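Long-range contacts in endo-beta-1,4-glucanase (cellulase B) (Bacillus halodurans, PDB 4V2X), which probably hydrolyses beta-1,4-glucosidic links in beta-glucans such as xyloglucan, with a glycoside hydrolase family 5 catalytic module followed by Ig-like and CBM46 modules: residues 91-97 with 364-369; 102-106 with 143-147; 334-338 with 373-379. One frame throughout, in Å; residues are numbered along the deposited sequence.

Contact 1 (91-97 with 364-369); sequences TRELIEQ and FNRHTY. With GOL (glycerol), chain J.
The first turns of helix 92-100 lie against segment 364-369, with CA atoms no nearer than 6.7 Å, the spacing of both Leu-94 with Arg-366 and Gln-97 with Tyr-369. In the (beta/alpha)8 barrel of the catalytic module, this joins the helix after barrel strand 68-70 to the turn of a short, weakly paired hairpin that follows the eighth barrel strand. Tyr-369, in a left-handed backbone conformation, brings its ring alongside the helix. Glu-93 lies over one ring face in a CH-pi contact, its CG 3.9 Å from the centroid. With Glu-93 CG anti to the backbone N (chi1 -176°) and the chain extended beyond it, the carboxylate lies along the CD2-CE2 rim of the Tyr-369 ring, its plane tilted 21° from the ring. The Gln-97 side chain crosses Tyr-369 at about a right angle, Gln-97 CD reaching Tyr-369 CB at 3.7 Å, and its amide is nearly parallel to the ring. A glycerol, probably from the crystallisation liquor, sits near the Gln-97 amide and the Tyr-369 carbonyl, though its fit against the amide is doubtful. Deeper in, Leu-94 splits its branches: Leu-94 CD1 lies 3.7 Å from Phe-364 CD2, at the ring edge, while Leu-94 CD2 packs on Arg-366 CD. The guanidinium of Arg-366 turns elsewhere, to Thr-74 OG1 and Gly-72 O. At the helix start Thr-91 is the N-cap, its OG1 accepting from Leu-94 N at 3.1 Å; the same OG1 is hydrogen-bonded to Tyr-369 OH at 2.7 Å, tying the phenol to the cap.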
loop_
_atom_site.group_PDB
_atom_site.type_symbol
_atom_site.label_atom_id
_atom_site.label_comp_id
_atom_site.label_asym_id
_atom_site.label_seq_id
_atom_site.Cartn_x
_atom_site.Cartn_y
_atom_site.Cartn_z
ATOM N N THR A 91 41.465 -6.013 -10.272
ATOM C CA THR A 91 42.465 -5.385 -11.140
ATOM C C THR A 91 41.773 -4.621 -12.261
ATOM O O THR A 91 40.640 -4.937 -12.637
ATOM C CB THR A 91 43.393 -6.430 -11.777
ATOM O OG1 THR A 91 42.622 -7.304 -12.611
ATOM C CG2 THR A 91 44.105 -7.243 -10.701
ATOM N N ARG A 92 42.462 -3.627 -12.820
ATOM C CA ARG A 92 41.940 -2.946 -13.996
ATOM C C ARG A 92 41.756 -3.946 -15.138
ATOM O O ARG A 92 40.815 -3.840 -15.923
ATOM C CB ARG A 92 42.860 -1.803 -14.444
ATOM C CG ARG A 92 42.176 -0.891 -15.446
ATOM C CD ARG A 92 43.055 0.241 -15.948
ATOM N NE ARG A 92 42.226 1.338 -16.451
ATOM C CZ ARG A 92 41.519 1.311 -17.580
ATOM N NH1 ARG A 92 41.526 0.241 -18.375
ATOM N NH2 ARG A 92 40.793 2.370 -17.922
ATOM N N GLU A 93 42.664 -4.914 -15.219
ATOM C CA GLU A 93 42.638 -5.897 -16.287
ATOM C C GLU A 93 41.340 -6.708 -16.276
ATOM O O GLU A 93 40.793 -7.002 -17.331
ATOM C CB GLU A 93 43.858 -6.817 -16.198
ATOM C CG GLU A 93 43.954 -7.821 -17.331
ATOM C CD GLU A 93 45.348 -8.405 -17.499
ATOM O OE1 GLU A 93 46.222 -8.168 -16.636
ATOM O OE2 GLU A 93 45.561 -9.110 -18.505
ATOM N N LEU A 94 40.838 -7.055 -15.096
ATOM C CA LEU A 94 39.562 -7.796 -15.014
ATOM C C LEU A 94 38.431 -7.047 -15.710
ATOM O O LEU A 94 37.658 -7.622 -16.482
ATOM C CB LEU A 94 39.179 -8.043 -13.555
ATOM C CG LEU A 94 37.826 -8.726 -13.325
ATOM C CD1 LEU A 94 37.784 -10.096 -13.992
ATOM C CD2 LEU A 94 37.561 -8.823 -11.836
ATOM N N ILE A 95 38.330 -5.759 -15.408
ATOM C CA ILE A 95 37.301 -4.906 -15.984
ATOM C C ILE A 95 37.493 -4.772 -17.506
ATOM O O ILE A 95 36.530 -4.869 -18.263
ATOM C CB ILE A 95 37.283 -3.512 -15.311
ATOM C CG1 ILE A 95 37.150 -3.626 -13.782
ATOM C CG2 ILE A 95 36.157 -2.658 -15.877
ATOM C CD1 ILE A 95 35.967 -4.436 -13.284
ATOM N N GLU A 96 38.734 -4.558 -17.940
ATOM C CA GLU A 96 39.067 -4.528 -19.369
ATOM C C GLU A 96 38.628 -5.811 -20.060
ATOM O O GLU A 96 38.025 -5.769 -21.130
ATOM C CB GLU A 96 40.577 -4.363 -19.574
ATOM C CG GLU A 96 41.144 -3.025 -19.132
ATOM C CD GLU A 96 42.667 -3.010 -19.088
ATOM O OE1 GLU A 96 43.307 -3.917 -19.655
ATOM O OE2 GLU A 96 43.230 -2.080 -18.482
ATOM N N GLN A 97 38.943 -6.945 -19.441
ATOM C CA GLN A 97 38.687 -8.254 -20.038
ATOM C C GLN A 97 37.188 -8.530 -20.150
ATOM O O GLN A 97 36.721 -9.048 -21.164
ATOM C CB GLN A 97 39.371 -9.354 -19.225
ATOM C CG GLN A 97 40.896 -9.287 -19.232
ATOM C CD GLN A 97 41.531 -10.003 -20.404
ATOM O OE1 GLN A 97 40.847 -10.486 -21.298
ATOM N NE2 GLN A 97 42.858 -10.065 -20.406
ATOM N N PHE A 364 33.907 -16.502 -14.875
ATOM C CA PHE A 364 35.120 -15.905 -15.428
ATOM C C PHE A 364 36.259 -16.098 -14.438
ATOM O O PHE A 364 36.193 -15.642 -13.294
ATOM C CB PHE A 364 34.919 -14.418 -15.719
ATOM C CG PHE A 364 35.914 -13.843 -16.694
ATOM C CD1 PHE A 364 36.017 -14.356 -17.983
ATOM C CD2 PHE A 364 36.740 -12.784 -16.328
ATOM C CE1 PHE A 364 36.918 -13.826 -18.892
ATOM C CE2 PHE A 364 37.645 -12.250 -17.234
ATOM C CZ PHE A 364 37.734 -12.772 -18.516
ATOM N N ASN A 365 37.298 -16.800 -14.869
ATOM C CA ASN A 365 38.456 -17.029 -14.037
ATOM C C ASN A 365 39.186 -15.703 -13.836
ATOM O O ASN A 365 39.747 -15.144 -14.776
ATOM C CB ASN A 365 39.372 -18.069 -14.690
ATOM C CG ASN A 365 40.559 -18.441 -13.829
ATOM O OD1 ASN A 365 41.133 -17.604 -13.125
ATOM N ND2 ASN A 365 40.951 -19.703 -13.901
ATOM N N ARG A 366 39.191 -15.227 -12.605
ATOM C CA ARG A 366 39.726 -13.905 -12.296
ATOM C C ARG A 366 41.232 -13.870 -12.160
ATOM O O ARG A 366 41.811 -12.795 -12.014
ATOM C CB ARG A 366 39.100 -13.396 -11.021
ATOM C CG ARG A 366 37.597 -13.407 -11.108
ATOM C CD ARG A 366 37.046 -12.235 -10.380
ATOM N NE ARG A 366 35.601 -12.307 -10.263
ATOM C CZ ARG A 366 34.929 -11.712 -9.288
ATOM N NH1 ARG A 366 35.583 -11.002 -8.364
ATOM N NH2 ARG A 366 33.603 -11.829 -9.228
ATOM N N HIS A 367 41.864 -15.035 -12.192
ATOM C CA HIS A 367 43.320 -15.109 -12.130
ATOM C C HIS A 367 43.929 -15.148 -13.523
ATOM O O HIS A 367 44.967 -14.534 -13.755
ATOM C CB HIS A 367 43.738 -16.318 -11.315
ATOM C CG HIS A 367 43.206 -16.296 -9.918
ATOM N ND1 HIS A 367 43.663 -15.411 -8.965
ATOM C CD2 HIS A 367 42.236 -17.026 -9.319
ATOM C CE1 HIS A 367 43.012 -15.608 -7.834
ATOM N NE2 HIS A 367 42.138 -16.582 -8.023
ATOM N N THR A 368 43.280 -15.861 -14.443
ATOM C CA THR A 368 43.793 -16.015 -15.806
ATOM C C THR A 368 42.967 -15.289 -16.871
ATOM O O THR A 368 43.369 -15.249 -18.041
ATOM C CB THR A 368 43.909 -17.505 -16.169
ATOM O OG1 THR A 368 42.628 -18.136 -16.056
ATOM C CG2 THR A 368 44.877 -18.196 -15.227
ATOM N N TYR A 369 41.827 -14.725 -16.473
ATOM C CA TYR A 369 40.954 -13.954 -17.364
ATOM C C TYR A 369 40.474 -14.785 -18.559
ATOM O O TYR A 369 40.662 -14.426 -19.722
ATOM C CB TYR A 369 41.642 -12.655 -17.815
ATOM C CG TYR A 369 42.210 -11.842 -16.663
ATOM C CD1 TYR A 369 41.376 -11.294 -15.696
ATOM C CD2 TYR A 369 43.579 -11.614 -16.548
ATOM C CE1 TYR A 369 41.888 -10.559 -14.640
ATOM C CE2 TYR A 369 44.100 -10.876 -15.495
ATOM C CZ TYR A 369 43.251 -10.348 -14.544
ATOM O OH TYR A 369 43.749 -9.609 -13.487
HETATM C C1 GOL J . 42.480 -12.906 -21.898
HETATM O O1 GOL J . 43.182 -14.152 -21.951
HETATM C C2 GOL J . 41.153 -12.908 -22.669
HETATM O O2 GOL J . 40.065 -12.714 -21.762
HETATM C C3 GOL J . 40.881 -14.209 -23.408
HETATM O O3 GOL J . 39.717 -14.042 -24.229
#

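Contact 2 (102-106 with 143-147); sequences GYKSI and DLYVM
Ser-105 pairs with Tyr-145 and Ile-106 with Val-146 as strands 105-108 and 145-149 run parallel, neighbours in the (beta/alpha)8 barrel joined through helix 126-141 in a beta-alpha-beta crossover. Three backbone bonds stitch them together: Tyr-145 N to Lys-104 O (3.1 Å), Ile-106 N to Tyr-145 O (2.9 Å) and Met-147 N to Ile-106 O (3.0 Å). Lys-104 O also accepts from a water, which donates to Asp-143 O as well and so bridges the two segments just before the strands begin. Tyr-145 turns CG opposite its carbonyl carbon (chi1 -69°), which sets the ring edge against Lys-104 O. On the side facing the helices, Ile-106 and Val-146 lie side by side, their CG2 atoms 4.0 Å apart, and Leu-144 adds CD1 against Ile-106 CG2 at 4.1 Å. Ile-95 and Ala-139, from helices 92-100 and 126-141, close over this apolar group. A Schellman motif with Asp-143 as its C-prime residue ends helix 126-141 and turns the chain into the second strand. On the other face Ser-105 CB meets Tyr-145 CB at 3.8 Å, and both polar ends are held from the N-terminal region: Ser-105 OG bonds to Met-65 O, and Tyr-145 OH to Asp-64 OD2.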
loop_
_atom_site.group_PDB
_atom_site.type_symbol
_atom_site.label_atom_id
_atom_site.label_comp_id
_atom_site.label_asym_id
_atom_site.label_seq_id
_atom_site.Cartn_x
_atom_site.Cartn_y
_atom_site.Cartn_z
ATOM N N GLY A 102 32.437 -8.490 -24.341
ATOM C CA GLY A 102 31.231 -7.938 -24.958
ATOM C C GLY A 102 30.183 -7.424 -23.983
ATOM O O GLY A 102 29.108 -6.989 -24.402
ATOM N N TYR A 103 30.488 -7.471 -22.688
ATOM C CA TYR A 103 29.597 -6.910 -21.676
ATOM C C TYR A 103 29.582 -5.390 -21.765
ATOM O O TYR A 103 30.625 -4.761 -21.951
ATOM C CB TYR A 103 29.973 -7.413 -20.272
ATOM C CG TYR A 103 29.638 -8.881 -20.119
ATOM C CD1 TYR A 103 28.324 -9.292 -19.938
ATOM C CD2 TYR A 103 30.623 -9.862 -20.207
ATOM C CE1 TYR A 103 28.001 -10.631 -19.830
ATOM C CE2 TYR A 103 30.308 -11.210 -20.105
ATOM C CZ TYR A 103 28.999 -11.590 -19.916
ATOM O OH TYR A 103 28.667 -12.925 -19.817
ATOM N N LYS A 104 28.382 -4.820 -21.671
ATOM C CA LYS A 104 28.167 -3.380 -21.800
ATOM C C LYS A 104 27.817 -2.732 -20.457
ATOM O O LYS A 104 27.766 -1.508 -20.346
ATOM C CB LYS A 104 27.048 -3.102 -22.807
ATOM C CG LYS A 104 27.331 -3.550 -24.242
ATOM C CD LYS A 104 28.479 -2.788 -24.873
ATOM C CE LYS A 104 28.666 -3.183 -26.333
ATOM N NZ LYS A 104 29.877 -2.545 -26.930
ATOM N N SER A 105 27.575 -3.554 -19.443
ATOM C CA SER A 105 27.267 -3.054 -18.115
ATOM C C SER A 105 27.828 -3.992 -17.052
ATOM O O SER A 105 27.992 -5.198 -17.276
ATOM C CB SER A 105 25.760 -2.882 -17.933
ATOM O OG SER A 105 25.072 -4.102 -18.149
ATOM N N ILE A 106 28.142 -3.409 -15.902
ATOM C CA ILE A 106 28.664 -4.158 -14.772
ATOM C C ILE A 106 27.912 -3.738 -13.522
ATOM O O ILE A 106 27.734 -2.546 -13.270
ATOM C CB ILE A 106 30.188 -3.959 -14.594
ATOM C CG1 ILE A 106 30.708 -4.809 -13.430
ATOM C CG2 ILE A 106 30.541 -2.492 -14.378
ATOM C CD1 ILE A 106 32.217 -4.823 -13.314
ATOM N N ASP A 143 33.846 2.378 -20.822
ATOM C CA ASP A 143 32.584 2.689 -21.483
ATOM C C ASP A 143 31.404 1.841 -21.010
ATOM O O ASP A 143 30.392 1.731 -21.710
ATOM C CB ASP A 143 32.726 2.560 -23.007
ATOM C CG ASP A 143 31.674 3.343 -23.753
ATOM O OD1 ASP A 143 31.204 4.372 -23.216
ATOM O OD2 ASP A 143 31.310 2.927 -24.874
ATOM N N LEU A 144 31.530 1.250 -19.824
ATOM C CA LEU A 144 30.461 0.445 -19.257
ATOM C C LEU A 144 29.495 1.299 -18.462
ATOM O O LEU A 144 29.872 2.317 -17.892
ATOM C CB LEU A 144 31.037 -0.629 -18.332
ATOM C CG LEU A 144 32.062 -1.578 -18.949
ATOM C CD1 LEU A 144 32.663 -2.471 -17.878
ATOM C CD2 LEU A 144 31.428 -2.409 -20.051
ATOM N N TYR A 145 28.240 0.861 -18.433
ATOM C CA TYR A 145 27.278 1.317 -17.432
ATOM C C TYR A 145 27.649 0.606 -16.142
ATOM O O TYR A 145 28.202 -0.498 -16.177
ATOM C CB TYR A 145 25.841 0.946 -17.832
ATOM C CG TYR A 145 25.344 1.718 -19.022
ATOM C CD1 TYR A 145 25.664 1.320 -20.316
ATOM C CD2 TYR A 145 24.573 2.861 -18.859
ATOM C CE1 TYR A 145 25.229 2.040 -21.416
ATOM C CE2 TYR A 145 24.137 3.590 -19.952
ATOM C CZ TYR A 145 24.468 3.177 -21.227
ATOM O OH TYR A 145 24.027 3.905 -22.316
ATOM N N VAL A 146 27.342 1.234 -15.013
ATOM C CA VAL A 146 27.701 0.710 -13.703
ATOM C C VAL A 146 26.522 0.830 -12.747
ATOM O O VAL A 146 25.893 1.882 -12.658
ATOM C CB VAL A 146 28.892 1.489 -13.098
ATOM C CG1 VAL A 146 29.274 0.915 -11.739
ATOM C CG2 VAL A 146 30.080 1.478 -14.045
ATOM N N MET A 147 26.241 -0.241 -12.010
ATOM C CA MET A 147 25.218 -0.212 -10.966
ATOM C C MET A 147 25.870 -0.529 -9.637
ATOM O O MET A 147 26.547 -1.544 -9.512
ATOM C CB MET A 147 24.114 -1.242 -11.246
ATOM C CG MET A 147 22.927 -1.193 -10.286
ATOM S SD MET A 147 21.718 -2.526 -10.497
ATOM C CE MET A 147 21.397 -2.458 -12.257
HETATM O O HOH W 1 28.296 0.251 -22.523
#

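Contact 3 (334-338 with 373-379); sequences QGEKL and DQELFDM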
loop_
_atom_site.group_PDB
_atom_site.type_symbol
_atom_site.label_atom_id
_atom_site.label_comp_id
_atom_site.label_asym_id
_atom_site.label_seq_id
_atom_site.Cartn_x
_atom_site.Cartn_y
_atom_site.Cartn_z
ATOM N N GLN A 334 25.386 -30.766 -18.111
ATOM C CA GLN A 334 25.910 -29.712 -18.990
ATOM C C GLN A 334 24.986 -29.320 -20.151
ATOM O O GLN A 334 24.782 -28.131 -20.399
ATOM C CB GLN A 334 27.282 -30.120 -19.532
ATOM C CG GLN A 334 27.965 -29.072 -20.397
ATOM C CD GLN A 334 28.395 -27.829 -19.640
ATOM O OE1 GLN A 334 28.155 -27.692 -18.439
ATOM N NE2 GLN A 334 29.037 -26.908 -20.352
ATOM N N GLY A 335 24.450 -30.303 -20.872
ATOM C CA GLY A 335 23.535 -30.018 -21.972
ATOM C C GLY A 335 22.280 -29.308 -21.507
ATOM O O GLY A 335 21.798 -28.368 -22.144
ATOM N N GLU A 336 21.761 -29.750 -20.369
ATOM C CA GLU A 336 20.539 -29.165 -19.814
ATOM C C GLU A 336 20.806 -27.737 -19.326
ATOM O O GLU A 336 19.964 -26.854 -19.461
ATOM C CB GLU A 336 19.990 -30.066 -18.703
ATOM C CG GLU A 336 19.749 -31.503 -19.167
ATOM C CD GLU A 336 18.790 -31.601 -20.351
ATOM O OE1 GLU A 336 17.693 -31.002 -20.288
ATOM O OE2 GLU A 336 19.126 -32.283 -21.345
ATOM N N LYS A 337 21.994 -27.523 -18.773
ATOM C CA LYS A 337 22.443 -26.199 -18.360
ATOM C C LYS A 337 22.467 -25.256 -19.555
ATOM O O LYS A 337 21.973 -24.129 -19.485
ATOM C CB LYS A 337 23.844 -26.307 -17.748
ATOM C CG LYS A 337 24.450 -24.998 -17.287
ATOM C CD LYS A 337 25.957 -25.105 -17.110
ATOM C CE LYS A 337 26.340 -26.176 -16.100
ATOM N NZ LYS A 337 27.820 -26.270 -15.982
ATOM N N LEU A 338 23.034 -25.727 -20.663
ATOM C CA LEU A 338 23.141 -24.909 -21.865
ATOM C C LEU A 338 21.767 -24.553 -22.398
ATOM O O LEU A 338 21.532 -23.410 -22.785
ATOM C CB LEU A 338 23.947 -25.631 -22.943
ATOM C CG LEU A 338 25.416 -25.888 -22.623
ATOM C CD1 LEU A 338 26.035 -26.729 -23.724
ATOM C CD2 LEU A 338 26.186 -24.598 -22.427
ATOM N N ASP A 373 34.212 -22.364 -18.182
ATOM C CA ASP A 373 33.368 -23.173 -19.069
ATOM C C ASP A 373 33.115 -22.394 -20.355
ATOM O O ASP A 373 32.163 -21.611 -20.460
ATOM C CB ASP A 373 32.052 -23.527 -18.373
ATOM C CG ASP A 373 31.177 -24.464 -19.203
ATOM O OD1 ASP A 373 31.486 -24.683 -20.393
ATOM O OD2 ASP A 373 30.180 -24.996 -18.661
ATOM N N GLN A 374 33.977 -22.627 -21.338
ATOM C CA GLN A 374 33.886 -21.915 -22.610
ATOM C C GLN A 374 32.587 -22.244 -23.333
ATOM O O GLN A 374 32.044 -21.400 -24.031
ATOM C CB GLN A 374 35.064 -22.257 -23.515
ATOM C CG GLN A 374 35.174 -21.349 -24.734
ATOM C CD GLN A 374 35.452 -19.907 -24.363
ATOM O OE1 GLN A 374 36.318 -19.630 -23.538
ATOM N NE2 GLN A 374 34.728 -18.979 -24.975
ATOM N N GLU A 375 32.104 -23.474 -23.174
ATOM C CA GLU A 375 30.858 -23.895 -23.804
ATOM C C GLU A 375 29.686 -23.059 -23.288
ATOM O O GLU A 375 28.839 -22.606 -24.061
ATOM C CB GLU A 375 30.626 -25.377 -23.540
ATOM C CG GLU A 375 29.608 -26.043 -24.440
ATOM C CD GLU A 375 29.482 -27.528 -24.161
ATOM O OE1 GLU A 375 29.734 -27.934 -23.012
ATOM O OE2 GLU A 375 29.111 -28.283 -25.094
ATOM N N LEU A 376 29.653 -22.823 -21.984
ATOM C CA LEU A 376 28.601 -21.997 -21.409
ATOM C C LEU A 376 28.703 -20.571 -21.922
ATOM O O LEU A 376 27.691 -19.977 -22.312
ATOM C CB LEU A 376 28.655 -22.012 -19.882
ATOM C CG LEU A 376 27.617 -21.132 -19.179
ATOM C CD1 LEU A 376 26.199 -21.581 -19.518
ATOM C CD2 LEU A 376 27.869 -21.157 -17.678
ATOM N N PHE A 377 29.908 -20.002 -21.911
ATOM C CA PHE A 377 30.058 -18.649 -22.410
ATOM C C PHE A 377 29.660 -18.538 -23.876
ATOM O O PHE A 377 28.955 -17.604 -24.253
ATOM C CB PHE A 377 31.459 -18.081 -22.234
ATOM C CG PHE A 377 31.571 -16.691 -22.765
ATOM C CD1 PHE A 377 30.934 -15.643 -22.105
ATOM C CD2 PHE A 377 32.213 -16.431 -23.967
ATOM C CE1 PHE A 377 30.974 -14.362 -22.614
ATOM C CE2 PHE A 377 32.260 -15.147 -24.477
ATOM C CZ PHE A 377 31.643 -14.111 -23.799
ATOM N N ASP A 378 30.116 -19.482 -24.702
ATOM C CA ASP A 378 29.792 -19.472 -26.124
ATOM C C ASP A 378 28.278 -19.486 -26.339
ATOM O O ASP A 378 27.775 -18.815 -27.233
ATOM C CB ASP A 378 30.432 -20.659 -26.853
ATOM C CG ASP A 378 31.940 -20.494 -27.051
ATOM O OD1 ASP A 378 32.495 -19.416 -26.756
ATOM O OD2 ASP A 378 32.564 -21.461 -27.516
ATOM N N MET A 379 27.563 -20.230 -25.504
ATOM C CA MET A 379 26.111 -20.299 -25.608
ATOM C C MET A 379 25.500 -18.960 -25.213
ATOM O O MET A 379 24.600 -18.469 -25.888
ATOM C CB MET A 379 25.548 -21.423 -24.745
ATOM C CG MET A 379 24.032 -21.560 -24.825
ATOM S SD MET A 379 23.408 -21.812 -26.503
ATOM C CE MET A 379 23.377 -23.603 -26.575
HETATM O O HOH W 2 29.367 -24.003 -16.221
#
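Gln-334 reaches across to both Asp-373 and Glu-375, where helices 334-350 and 374-385 run side by side, their local axes 10.4 Å apart and inclined by 22°. Gln-334 leaves its helix with CG trans to N (chi1 -177°) and then bends at chi2, which carries its amide between the two carboxylates. NE2 donates to the syn lone pair of Asp-373 OD2 at 2.8 Å and to Glu-375 OE1, which it meets on the anti side, at 2.9 Å; both acceptors lie close to the amide plane. Lys-337, bent at chi3, swings NZ back to Gln-334 OE1, which fixes the amide flip. The same NZ forms a long salt bridge with Asp-373 OD2, and a water joins these two atoms. Asp-373 is also the N-cap of its helix, OD1 accepting from Leu-376 N. One turn further along the helix, Leu-338 spreads its methyls: CD1 rests 3.6 Å from Glu-375 CD, and CD2 lies 3.7 Å from Leu-376 CA and near Met-379 CB. Met-379 folds at chi2 and chi3, bringing CE beside Leu-338 CB. Trp-473 and His-474 of strand 473-480 touch Leu-338 and Glu-375. Such side-by-side packing is that of consecutive outer helices in a (beta/alpha)8 barrel, here the last two.

Overall arrangement
All three contacts belong to the (beta/alpha)8 barrel but at different depths. Contact 2 is the most buried, strand to strand, and relies on backbone hydrogen bonds; contacts 1 and 3 are partly buried and depend on side chains. Helix 92-100 links the first two directly: the methyls of Leu-94 reach segment 364-369, while Ile-95 packs on Ile-106 and Leu-144 of contact 2. Contacts 1 and 3 share the chain leaving the eighth strand, since segment 364-369 leads into helix 374-385. Contact 1 is mainly aromatic and aliphatic packing with one hydroxyl pair, whereas contact 3 combines charged and amide groups with aliphatic packing. Contacts 2 and 3 meet where Tyr-103 OH approaches Phe-377 CE1 at 3.9 Å.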